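Local coordinates for protein tRNA (guanine(26)-N(2))-dimethyltransferase (Pyrococcus horikoshii, PDB 2EJU) that probably dimethylates the exocyclic amine of a single guanine, at position 26 of a number of tRNAs, with S-adenosyl-L-methionine as methyl donor, at residues L34-V39 with T58-I63; H133-D138 with G158-T163. One frame throughout, in Å; residues are numbered along the deposited sequence.

Overall arrangement
Both interactions are buried in the class I methyltransferase domain and both end at the amino acid part of the bound S-adenosyl-L-homocysteine, but they are built from different elements. Interaction 1 sets helix 33-46 against the start of helix 60-68 and is mostly polar: two arginines converge on the ligand's carboxylate, and little surface is buried between the segments. Interaction 2 joins two central strands of the sheet, 132-137 and 158-164; backbone hydrogen bonds and apolar side chains dominate, and polar side chains gather toward its C-terminal end. The centres of interactions 1 and 2 lie about 12 Å apart. Arg61 of interaction 1 is salt-bridged to Asp136 and Asp138 of interaction 2, and Val39 packs on Phe134.

Interaction 1: residues L34-V39 with T58-I63; sequences LNRDIV and TGIRGI. With SAH (S-adenosyl-L-homocysteine), chain B.
Arg61 and Asn35 form the one direct hydrogen bond between the two helices: NH2 of Arg61 gives a fairly straight bond (162°) to OD1 of Asn35, 3.0 Å away. The oxygen lies at the edge of the guanidinium, in its plane, while the amide is turned 76° to that plane. A neutral acceptor is probably enough here, since the same NH2 is also salt-bridged to Asp136. The other polar links run through the ligand. OXT of S-adenosyl-L-homocysteine accepts from Arg36 NH1 at 2.8 Å and from Arg61 NH1 at 3.0 Å, with a weak third bond from Arg61 NE. Arg36 bends at chi2 and chi3 to bring NH1 there; its NH2 is salt-bridged to Glu8. This is the amino acid end of a Rossmann-like cofactor site, at the turn that follows strand 50-53 and leads into helix 60-68. There the N-cap Gly59 has a positive phi (92°) at which any side chain would collide with the carbonyl oxygen of Thr58, so glycine is needed. Carbon atoms cover faces of both guanidinium groups: Ile60 CG2 lies over that of Arg36, 3.9 Å from its CZ, and Arg36 CD over that of Arg61, 3.9 Å from Arg61 NH1.

Interaction 2: residues H133-D138 with G158-T163; sequences HFIDLD and GILGVT. With SAH (S-adenosyl-L-homocysteine), chain B.
Phe134 leans across the neighbouring strand, its CD1 packed 3.5 Å from CG2 of Ile159 and its CE1 3.6 Å from the backbone N of Gly161. With CG anti to the backbone N (chi1 172°), the CE1 corner of the ring comes close to where a side chain on Gly161 would start; a CB there would press hard on CE1, so glycine suits the position. Beneath this dense patch the strands run parallel, joined by five backbone hydrogen bonds, among them the short, almost linear one from Leu137 N to Gly161 O (2.7 Å, 177°). On the opposite face of the sheet, Ile135 CB meets Leu160 CD1 at 3.7 Å, whereas Leu137 and Val162 pack more loosely, CD1 of Leu137 standing 4.5 Å from CG2 of Val162. The solvent side is at His133, which is partly exposed and whose CB is directed away from the partner strand; its carbonyl still accepts from Ile159 N.

At the C-terminal end Asp138 and Thr163 run alongside each other, with a weak bond from Thr163 OG1 to Asp138 OD1 (3.3 Å). OD2 of Asp138 accepts a weak bond from the amino N of S-adenosyl-L-homocysteine (3.0 Å) and is salt-bridged to Arg61 NH1. An asparagine in place of Asp138 would probably leave Arg61 without that charged mate and weaken the hold on the ligand's amino group. OD1 of the buried Asp136 is salt-bridged to both Arg228 and Arg61.

Strands 132-137 and 158-164 form a beta-alpha-beta crossover through helix 144-153, which packs on Ile135, Leu137 and Leu160. Helix 33-46 lies over Phe134 and Ile159 on the other face, while parallel strand 50-53 and antiparallel strand 226-235 flank the pair.

Interaction 1: residues L34-V39 with T58-I63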
loop_
_atom_site.group_PDB
_atom_site.type_symbol
_atom_site.label_atom_id
_atom_site.label_comp_id
_atom_site.label_asym_id
_atom_site.label_seq_id
_atom_site.Cartn_x
_atom_site.Cartn_y
_atom_site.Cartn_z
ATOM N N LEU A 34 12.794 0.569 1.056
ATOM C CA LEU A 34 11.948 1.368 1.937
ATOM C C LEU A 34 10.580 0.701 2.088
ATOM O O LEU A 34 10.040 0.609 3.192
ATOM C CB LEU A 34 11.776 2.780 1.366
ATOM C CG LEU A 34 10.892 3.737 2.176
ATOM C CD1 LEU A 34 11.420 3.839 3.595
ATOM C CD2 LEU A 34 10.864 5.111 1.519
ATOM N N ASN A 35 10.026 0.245 0.973
ATOM C CA ASN A 35 8.734 -0.430 0.977
ATOM C C ASN A 35 8.859 -1.642 1.897
ATOM O O ASN A 35 8.024 -1.857 2.782
ATOM C CB ASN A 35 8.378 -0.872 -0.448
ATOM C CG ASN A 35 7.037 -1.595 -0.535
ATOM O OD1 ASN A 35 6.846 -2.657 0.057
ATOM N ND2 ASN A 35 6.105 -1.021 -1.289
ATOM N N ARG A 36 9.919 -2.420 1.691
ATOM C CA ARG A 36 10.175 -3.612 2.500
ATOM C C ARG A 36 10.275 -3.250 3.986
ATOM O O ARG A 36 9.719 -3.943 4.841
ATOM C CB ARG A 36 11.471 -4.291 2.044
ATOM C CG ARG A 36 11.298 -5.677 1.431
ATOM C CD ARG A 36 11.520 -5.680 -0.077
ATOM N NE ARG A 36 12.808 -5.092 -0.464
ATOM C CZ ARG A 36 13.159 -4.837 -1.725
ATOM N NH1 ARG A 36 12.332 -5.128 -2.719
ATOM N NH2 ARG A 36 14.312 -4.247 -1.994
ATOM N N ASP A 37 10.987 -2.167 4.297
ATOM C CA ASP A 37 11.123 -1.732 5.687
ATOM C C ASP A 37 9.763 -1.482 6.331
ATOM O O ASP A 37 9.505 -1.917 7.456
ATOM C CB ASP A 37 11.935 -0.434 5.793
ATOM C CG ASP A 37 13.428 -0.653 5.645
ATOM O OD1 ASP A 37 13.939 -1.673 6.150
ATOM O OD2 ASP A 37 14.095 0.211 5.041
ATOM N N ILE A 38 8.906 -0.762 5.616
ATOM C CA ILE A 38 7.585 -0.422 6.118
ATOM C C ILE A 38 6.816 -1.671 6.524
ATOM O O ILE A 38 6.299 -1.749 7.637
ATOM C CB ILE A 38 6.763 0.365 5.061
ATOM C CG1 ILE A 38 7.528 1.615 4.618
ATOM C CG2 ILE A 38 5.411 0.767 5.635
ATOM C CD1 ILE A 38 7.801 2.603 5.724
ATOM N N VAL A 39 6.742 -2.650 5.631
ATOM C CA VAL A 39 6.019 -3.869 5.956
ATOM C C VAL A 39 6.673 -4.583 7.141
ATOM O O VAL A 39 5.981 -5.117 8.016
ATOM C CB VAL A 39 5.907 -4.820 4.722
ATOM C CG1 VAL A 39 7.280 -5.161 4.176
ATOM C CG2 VAL A 39 5.155 -6.085 5.113
ATOM N N THR A 58 13.928 -12.428 -5.922
ATOM C CA THR A 58 15.161 -12.894 -5.293
ATOM C C THR A 58 14.859 -13.498 -3.927
ATOM O O THR A 58 15.697 -14.192 -3.354
ATOM C CB THR A 58 16.173 -11.749 -5.077
ATOM O OG1 THR A 58 15.642 -10.816 -4.129
ATOM C CG2 THR A 58 16.468 -11.035 -6.393
ATOM N N GLY A 59 13.662 -13.220 -3.414
ATOM C CA GLY A 59 13.253 -13.729 -2.116
ATOM C C GLY A 59 13.552 -12.794 -0.957
ATOM O O GLY A 59 13.285 -13.129 0.196
ATOM N N ILE A 60 14.086 -11.612 -1.258
ATOM C CA ILE A 60 14.446 -10.646 -0.219
ATOM C C ILE A 60 13.338 -10.319 0.785
ATOM O O ILE A 60 13.598 -10.226 1.987
ATOM C CB ILE A 60 14.958 -9.311 -0.843
ATOM C CG1 ILE A 60 15.323 -8.318 0.261
ATOM C CG2 ILE A 60 13.892 -8.703 -1.741
ATOM C CD1 ILE A 60 16.383 -8.823 1.220
ATOM N N ARG A 61 12.114 -10.142 0.302
ATOM C CA ARG A 61 10.998 -9.805 1.182
ATOM C C ARG A 61 10.733 -10.900 2.212
ATOM O O ARG A 61 10.807 -10.656 3.415
ATOM C CB ARG A 61 9.739 -9.536 0.353
ATOM C CG ARG A 61 8.634 -8.820 1.097
ATOM C CD ARG A 61 7.490 -8.464 0.144
ATOM N NE ARG A 61 7.913 -7.487 -0.858
ATOM C CZ ARG A 61 7.626 -6.191 -0.813
ATOM N NH1 ARG A 61 8.066 -5.387 -1.766
ATOM N NH2 ARG A 61 6.875 -5.703 0.168
ATOM N N GLY A 62 10.425 -12.103 1.738
ATOM C CA GLY A 62 10.171 -13.211 2.639
ATOM C C GLY A 62 11.352 -13.469 3.561
ATOM O O GLY A 62 11.167 -13.782 4.734
ATOM N N ILE A 63 12.570 -13.346 3.037
ATOM C CA ILE A 63 13.753 -13.561 3.857
ATOM C C ILE A 63 13.777 -12.551 4.999
ATOM O O ILE A 63 14.030 -12.908 6.148
ATOM C CB ILE A 63 15.050 -13.443 3.019
ATOM C CG1 ILE A 63 15.156 -14.629 2.065
ATOM C CG2 ILE A 63 16.266 -13.419 3.934
ATOM C CD1 ILE A 63 16.376 -14.594 1.157
HETATM N N SAH B . 8.368 -8.767 -4.348
HETATM C CA SAH B . 9.554 -8.171 -4.587
HETATM C CB SAH B . 9.506 -8.252 -6.129
HETATM C CG SAH B . 8.869 -8.633 -7.415
HETATM S SD SAH B . 9.129 -8.535 -9.095
HETATM C C SAH B . 10.593 -7.602 -3.806
HETATM O O SAH B . 11.752 -7.795 -4.394
HETATM O OXT SAH B . 10.336 -7.023 -2.725
HETATM C "C5'" SAH B . 7.721 -9.337 -9.627
HETATM C "C4'" SAH B . 8.122 -10.692 -10.297
HETATM O "O4'" SAH B . 6.859 -11.370 -10.294
HETATM C "C3'" SAH B . 9.173 -11.689 -10.723
HETATM O "O3'" SAH B . 10.208 -12.290 -9.890
HETATM C "C2'" SAH B . 8.375 -12.785 -11.429
HETATM O "O2'" SAH B . 8.812 -13.773 -12.178
HETATM C "C1'" SAH B . 6.929 -12.517 -11.122
HETATM N N9 SAH B . 5.567 -13.195 -11.520
HETATM C C8 SAH B . 4.924 -12.861 -12.626
HETATM N N7 SAH B . 3.831 -13.551 -12.733
HETATM C C5 SAH B . 3.731 -14.345 -11.698
HETATM C C6 SAH B . 2.779 -15.298 -11.291
HETATM N N6 SAH B . 1.707 -15.507 -12.039
HETATM N N1 SAH B . 2.965 -16.009 -10.095
HETATM C C2 SAH B . 4.076 -15.807 -9.299
HETATM N N3 SAH B . 5.018 -14.880 -9.683
HETATM C C4 SAH B . 4.874 -14.137 -10.878
#

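Interaction 2: residues H133-D138 with G158-T163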
loop_
_atom_site.group_PDB
_atom_site.type_symbol
_atom_site.label_atom_id
_atom_site.label_comp_id
_atom_site.label_asym_id
_atom_site.label_seq_id
_atom_site.Cartn_x
_atom_site.Cartn_y
_atom_site.Cartn_z
ATOM N N HIS A 133 -2.046 -15.538 7.590
ATOM C CA HIS A 133 -2.372 -14.438 8.486
ATOM C C HIS A 133 -2.012 -13.139 7.762
ATOM O O HIS A 133 -2.553 -12.078 8.057
ATOM C CB HIS A 133 -1.572 -14.550 9.791
ATOM C CG HIS A 133 -1.928 -15.751 10.612
ATOM N ND1 HIS A 133 -3.191 -15.947 11.129
ATOM C CD2 HIS A 133 -1.200 -16.832 10.974
ATOM C CE1 HIS A 133 -3.225 -17.101 11.773
ATOM N NE2 HIS A 133 -2.030 -17.659 11.694
ATOM N N PHE A 134 -1.087 -13.235 6.809
ATOM C CA PHE A 134 -0.666 -12.070 6.037
ATOM C C PHE A 134 -0.126 -12.471 4.670
ATOM O O PHE A 134 0.640 -13.428 4.546
ATOM C CB PHE A 134 0.418 -11.276 6.784
ATOM C CG PHE A 134 1.036 -10.160 5.959
ATOM C CD1 PHE A 134 0.269 -9.075 5.537
ATOM C CD2 PHE A 134 2.375 -10.215 5.585
ATOM C CE1 PHE A 134 0.827 -8.055 4.748
ATOM C CE2 PHE A 134 2.945 -9.200 4.794
ATOM C CZ PHE A 134 2.169 -8.122 4.377
ATOM N N ILE A 135 -0.553 -11.746 3.644
ATOM C CA ILE A 135 -0.086 -11.984 2.284
ATOM C C ILE A 135 0.345 -10.645 1.713
ATOM O O ILE A 135 -0.377 -9.651 1.817
ATOM C CB ILE A 135 -1.185 -12.561 1.364
ATOM C CG1 ILE A 135 -1.623 -13.945 1.860
ATOM C CG2 ILE A 135 -0.649 -12.673 -0.078
ATOM C CD1 ILE A 135 -2.788 -14.529 1.061
ATOM N N ASP A 136 1.536 -10.611 1.132
ATOM C CA ASP A 136 2.041 -9.390 0.531
ATOM C C ASP A 136 2.072 -9.620 -0.981
ATOM O O ASP A 136 2.719 -10.548 -1.472
ATOM C CB ASP A 136 3.440 -9.062 1.077
ATOM C CG ASP A 136 3.919 -7.677 0.673
ATOM O OD1 ASP A 136 4.819 -7.131 1.350
ATOM O OD2 ASP A 136 3.401 -7.131 -0.327
ATOM N N LEU A 137 1.326 -8.797 -1.704
ATOM C CA LEU A 137 1.260 -8.880 -3.153
ATOM C C LEU A 137 2.082 -7.733 -3.693
ATOM O O LEU A 137 1.674 -6.575 -3.593
ATOM C CB LEU A 137 -0.182 -8.744 -3.652
ATOM C CG LEU A 137 -1.169 -9.850 -3.282
ATOM C CD1 LEU A 137 -2.534 -9.535 -3.881
ATOM C CD2 LEU A 137 -0.657 -11.197 -3.802
ATOM N N ASP A 138 3.238 -8.059 -4.259
ATOM C CA ASP A 138 4.124 -7.045 -4.814
ATOM C C ASP A 138 4.535 -7.452 -6.228
ATOM O O ASP A 138 5.636 -7.953 -6.450
ATOM C CB ASP A 138 5.359 -6.905 -3.929
ATOM C CG ASP A 138 6.195 -5.707 -4.293
ATOM O OD1 ASP A 138 5.672 -4.572 -4.216
ATOM O OD2 ASP A 138 7.370 -5.902 -4.656
ATOM N N GLY A 158 -7.517 -12.191 8.171
ATOM C CA GLY A 158 -6.132 -11.988 7.795
ATOM C C GLY A 158 -5.809 -10.566 7.378
ATOM O O GLY A 158 -6.679 -9.695 7.333
ATOM N N ILE A 159 -4.539 -10.339 7.068
ATOM C CA ILE A 159 -4.069 -9.031 6.650
ATOM C C ILE A 159 -3.597 -9.118 5.215
ATOM O O ILE A 159 -2.984 -10.105 4.813
ATOM C CB ILE A 159 -2.878 -8.563 7.503
ATOM C CG1 ILE A 159 -3.286 -8.484 8.974
ATOM C CG2 ILE A 159 -2.370 -7.218 6.991
ATOM C CD1 ILE A 159 -2.105 -8.476 9.922
ATOM N N LEU A 160 -3.874 -8.078 4.444
ATOM C CA LEU A 160 -3.456 -8.067 3.056
ATOM C C LEU A 160 -2.613 -6.834 2.765
ATOM O O LEU A 160 -3.001 -5.716 3.094
ATOM C CB LEU A 160 -4.682 -8.093 2.147
ATOM C CG LEU A 160 -4.505 -8.706 0.761
ATOM C CD1 LEU A 160 -4.008 -10.142 0.896
ATOM C CD2 LEU A 160 -5.842 -8.669 0.013
ATOM N N GLY A 161 -1.450 -7.056 2.159
ATOM C CA GLY A 161 -0.563 -5.965 1.793
ATOM C C GLY A 161 -0.522 -5.938 0.277
ATOM O O GLY A 161 -0.072 -6.890 -0.357
ATOM N N VAL A 162 -0.987 -4.850 -0.317
ATOM C CA VAL A 162 -1.033 -4.772 -1.767
ATOM C C VAL A 162 -0.311 -3.566 -2.345
ATOM O O VAL A 162 -0.504 -2.438 -1.897
ATOM C CB VAL A 162 -2.497 -4.727 -2.253
ATOM C CG1 VAL A 162 -2.552 -4.866 -3.760
ATOM C CG2 VAL A 162 -3.314 -5.816 -1.564
ATOM N N THR A 163 0.513 -3.819 -3.354
ATOM C CA THR A 163 1.246 -2.758 -4.030
ATOM C C THR A 163 0.832 -2.685 -5.498
ATOM O O THR A 163 0.594 -3.708 -6.141
ATOM C CB THR A 163 2.766 -2.997 -3.993
ATOM O OG1 THR A 163 3.211 -3.107 -2.634
ATOM C CG2 THR A 163 3.495 -1.838 -4.669
HETATM N N SAH B . 8.368 -8.767 -4.348
HETATM C CA SAH B . 9.554 -8.171 -4.587
HETATM C CB SAH B . 9.506 -8.252 -6.129
HETATM C CG SAH B . 8.869 -8.633 -7.415
HETATM S SD SAH B . 9.129 -8.535 -9.095
HETATM C C SAH B . 10.593 -7.602 -3.806
HETATM O O SAH B . 11.752 -7.795 -4.394
HETATM O OXT SAH B . 10.336 -7.023 -2.725
HETATM C "C5'" SAH B . 7.721 -9.337 -9.627
HETATM C "C4'" SAH B . 8.122 -10.692 -10.297
HETATM O "O4'" SAH B . 6.859 -11.370 -10.294
HETATM C "C3'" SAH B . 9.173 -11.689 -10.723
HETATM O "O3'" SAH B . 10.208 -12.290 -9.890
HETATM C "C2'" SAH B . 8.375 -12.785 -11.429
HETATM O "O2'" SAH B . 8.812 -13.773 -12.178
HETATM C "C1'" SAH B . 6.929 -12.517 -11.122
HETATM N N9 SAH B . 5.567 -13.195 -11.520
HETATM C C8 SAH B . 4.924 -12.861 -12.626
HETATM N N7 SAH B . 3.831 -13.551 -12.733
HETATM C C5 SAH B . 3.731 -14.345 -11.698
HETATM C C6 SAH B . 2.779 -15.298 -11.291
HETATM N N6 SAH B . 1.707 -15.507 -12.039
HETATM N N1 SAH B . 2.965 -16.009 -10.095
HETATM C C2 SAH B . 4.076 -15.807 -9.299
HETATM N N3 SAH B . 5.018 -14.880 -9.683
HETATM C C4 SAH B . 4.874 -14.137 -10.878
#